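Local coordinates for protein cytochrome c' (Rubrivivax gelatinosus, PDB 2J8W) that carries a high-spin heme c whose iron has no sixth ligand and has electron transfer activity, although its exact function is not known, at residues A[91-96]-A[113-118]. Residues are numbered along the deposited sequence; the frame is centred on the assembly and turned at random.
Sequences AAVDKL and GETGGA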
ATOM      1  N   ALA A  91      -6.149   0.767  17.774  1.00 18.43           N
ATOM      2  CA  ALA A  91      -5.924  -0.023  18.982  1.00 19.41           C
ATOM      3  C   ALA A  91      -5.928  -1.519  18.684  1.00 19.39           C
ATOM      4  O   ALA A  91      -5.102  -2.260  19.222  1.00 19.01           O
ATOM      5  CB  ALA A  91      -7.013   0.310  20.024  1.00 20.76           C
ATOM      6  N   ALA A  92      -6.848  -1.961  17.832  1.00 17.00           N
ATOM      7  CA  ALA A  92      -6.935  -3.362  17.444  1.00 16.78           C
ATOM      8  C   ALA A  92      -5.703  -3.756  16.651  1.00 16.45           C
ATOM      9  O   ALA A  92      -5.165  -4.834  16.856  1.00 16.12           O
ATOM     10  CB  ALA A  92      -8.212  -3.596  16.643  1.00 17.47           C
ATOM     11  N   VAL A  93      -5.255  -2.899  15.738  1.00 15.75           N
ATOM     12  CA  VAL A  93      -4.078  -3.213  14.938  1.00 16.42           C
ATOM     13  C   VAL A  93      -2.847  -3.291  15.835  1.00 16.55           C
ATOM     14  O   VAL A  93      -1.971  -4.103  15.611  1.00 16.27           O
ATOM     15  CB  VAL A  93      -3.909  -2.219  13.778  1.00 16.53           C
ATOM     16  CG1 VAL A  93      -2.502  -2.358  13.140  1.00 18.12           C
ATOM     17  CG2 VAL A  93      -5.081  -2.332  12.762  1.00 18.15           C
ATOM     18  N   ASP A  94      -2.764  -2.468  16.872  1.00 16.69           N
ATOM     19  CA  ASP A  94      -1.656  -2.577  17.798  1.00 18.91           C
ATOM     20  C   ASP A  94      -1.625  -3.973  18.416  1.00 17.17           C
ATOM     21  O   ASP A  94      -0.558  -4.576  18.579  1.00 16.97           O
ATOM     22  CB  ASP A  94      -1.792  -1.549  18.932  1.00 20.54           C
ATOM     23  CG  ASP A  94      -1.418  -0.151  18.535  1.00 25.95           C
ATOM     24  OD1 ASP A  94      -0.787   0.030  17.483  1.00 32.13           O
ATOM     25  OD2 ASP A  94      -1.738   0.776  19.345  1.00 31.45           O
ATOM     26  N   LYS A  95      -2.769  -4.460  18.836  1.00 16.43           N
ATOM     27  CA  LYS A  95      -2.848  -5.814  19.374  1.00 16.44           C
ATOM     28  C   LYS A  95      -2.496  -6.870  18.342  1.00 15.08           C
ATOM     29  O   LYS A  95      -1.855  -7.865  18.670  1.00 14.98           O
ATOM     30  CB  LYS A  95      -4.232  -6.088  19.923  1.00 19.21           C
ATOM     31  CG  LYS A  95      -4.580  -5.271  21.112  1.00 24.10           C
ATOM     32  CD  LYS A  95      -5.944  -5.714  21.614  1.00 29.80           C
ATOM     33  CE  LYS A  95      -6.161  -5.520  23.084  1.00 32.92           C
ATOM     34  NZ  LYS A  95      -7.290  -6.385  23.515  1.00 35.29           N
ATOM     35  N   LEU A  96      -2.915  -6.669  17.103  1.00 13.96           N
ATOM     36  CA  LEU A  96      -2.567  -7.584  16.041  1.00 14.30           C
ATOM     37  C   LEU A  96      -1.082  -7.626  15.833  1.00 13.69           C
ATOM     38  O   LEU A  96      -0.475  -8.692  15.702  1.00 13.46           O
ATOM     39  CB  LEU A  96      -3.274  -7.209  14.736  1.00 14.04           C
ATOM     40  CG  LEU A  96      -3.134  -8.174  13.552  1.00 14.05           C
ATOM     41  CD1 LEU A  96      -3.832  -9.520  13.821  1.00 16.11           C
ATOM     42  CD2 LEU A  96      -3.672  -7.500  12.272  1.00 15.83           C
ATOM     43  N   GLY A 113     -10.090 -11.037  15.250  1.00 13.19           N
ATOM     44  CA  GLY A 113     -11.491 -10.732  15.520  1.00 13.89           C
ATOM     45  C   GLY A 113     -11.723  -9.291  15.905  1.00 14.34           C
ATOM     46  O   GLY A 113     -12.649  -8.619  15.426  1.00 15.87           O
ATOM     47  N   GLU A 114     -10.864  -8.802  16.775  1.00 15.34           N
ATOM     48  CA  GLU A 114     -10.993  -7.396  17.219  1.00 16.49           C
ATOM     49  C   GLU A 114     -10.783  -6.451  16.036  1.00 14.81           C
ATOM     50  O   GLU A 114     -11.488  -5.440  15.853  1.00 16.79           O
ATOM     51  CB  GLU A 114      -9.977  -7.135  18.338  0.65 18.22           C
ATOM     52  CG  GLU A 114     -10.157  -5.842  19.093  0.65 21.19           C
ATOM     53  CD  GLU A 114      -9.417  -5.798  20.440  0.65 23.27           C
ATOM     54  OE1 GLU A 114      -8.537  -6.644  20.697  0.65 30.88           O
ATOM     55  OE2 GLU A 114      -9.704  -4.881  21.248  0.65 31.77           O
ATOM     56  N   THR A 115      -9.771  -6.734  15.224  1.00 14.79           N
ATOM     57  CA  THR A 115      -9.466  -5.870  14.087  1.00 14.75           C
ATOM     58  C   THR A 115     -10.618  -5.869  13.090  1.00 15.03           C
ATOM     59  O   THR A 115     -11.088  -4.824  12.650  1.00 15.92           O
ATOM     60  CB  THR A 115      -8.140  -6.282  13.425  1.00 14.50           C
ATOM     61  OG1 THR A 115      -7.086  -6.157  14.367  1.00 15.17           O
ATOM     62  CG2 THR A 115      -7.812  -5.387  12.250  1.00 15.68           C
ATOM     63  N   GLY A 116     -11.105  -7.049  12.754  1.00 15.67           N
ATOM     64  CA  GLY A 116     -12.230  -7.159  11.860  1.00 16.54           C
ATOM     65  C   GLY A 116     -13.463  -6.434  12.363  1.00 17.19           C
ATOM     66  O   GLY A 116     -14.174  -5.785  11.573  1.00 17.91           O
ATOM     67  N   GLY A 117     -13.722  -6.513  13.667  1.00 16.88           N
ATOM     68  CA  GLY A 117     -14.829  -5.743  14.260  1.00 17.55           C
ATOM     69  C   GLY A 117     -14.665  -4.242  14.074  1.00 18.37           C
ATOM     70  O   GLY A 117     -15.633  -3.513  13.844  1.00 19.66           O
ATOM     71  N   ALA A 118     -13.428  -3.777  14.102  1.00 17.98           N
ATOM     72  CA  ALA A 118     -13.180  -2.350  13.888  1.00 17.53           C
ATOM     73  C   ALA A 118     -13.395  -1.970  12.417  1.00 17.45           C
ATOM     74  O   ALA A 118     -13.866  -0.860  12.117  1.00 18.22           O
ATOM     75  CB  ALA A 118     -11.785  -2.007  14.359  1.00 18.54           C
TER
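Lys95 and Glu114 meet across the outer edge of two neighbouring helices, where, in the conformer of Glu114 described here, one of two modelled, NZ of Lys95 donates to OE1 of Glu114 in a salt bridge of 3.1 Å. In that conformer the carboxylate accepts on the syn lone pair of OE1, the side of its other oxygen. The two extended side chains meet at about a right angle, but OE1 of Glu114 lies only 2.9 Å from CD of Lys95, too close for a carbon-oxygen contact, so the bridge is doubtful in detail and possibly part-time. With CG of Glu114 anti to the backbone N (chi1 -168°), its CG also passes 3.9 Å from Ala92 CB.

Inward from this pair, Ala92 points its methyl at the other helix, and CB sits 3.6 Å from both OG1 and CA of Thr115. The small side chain suits the close approach here: the CA atoms of Ala92 and Thr115 are 4.9 Å apart, and the axes of the two short segments come within 8.4 Å, running nearly antiparallel at 156°. OG1 of Thr115 lies against Ala92 but makes its hydrogen bond to Ala111 O within its own helix. CG2 of Thr115 lies 4.1 Å from CG2 of Val93. Deeper still, Leu96 packs on Phe23 of helix 5-30 and Ile45 and Val48 of helix 38-52.

Helices 79-102 and 105-126 are thus joined in the four-helix bundle of cytochrome c' by the buried packing of Ala92, Val93, Leu96 and Thr115, while the exposed edge carries a conformer-dependent bridge. Thr115 and Ala118 also touch the heme, close to its covalent attachment at Cys119.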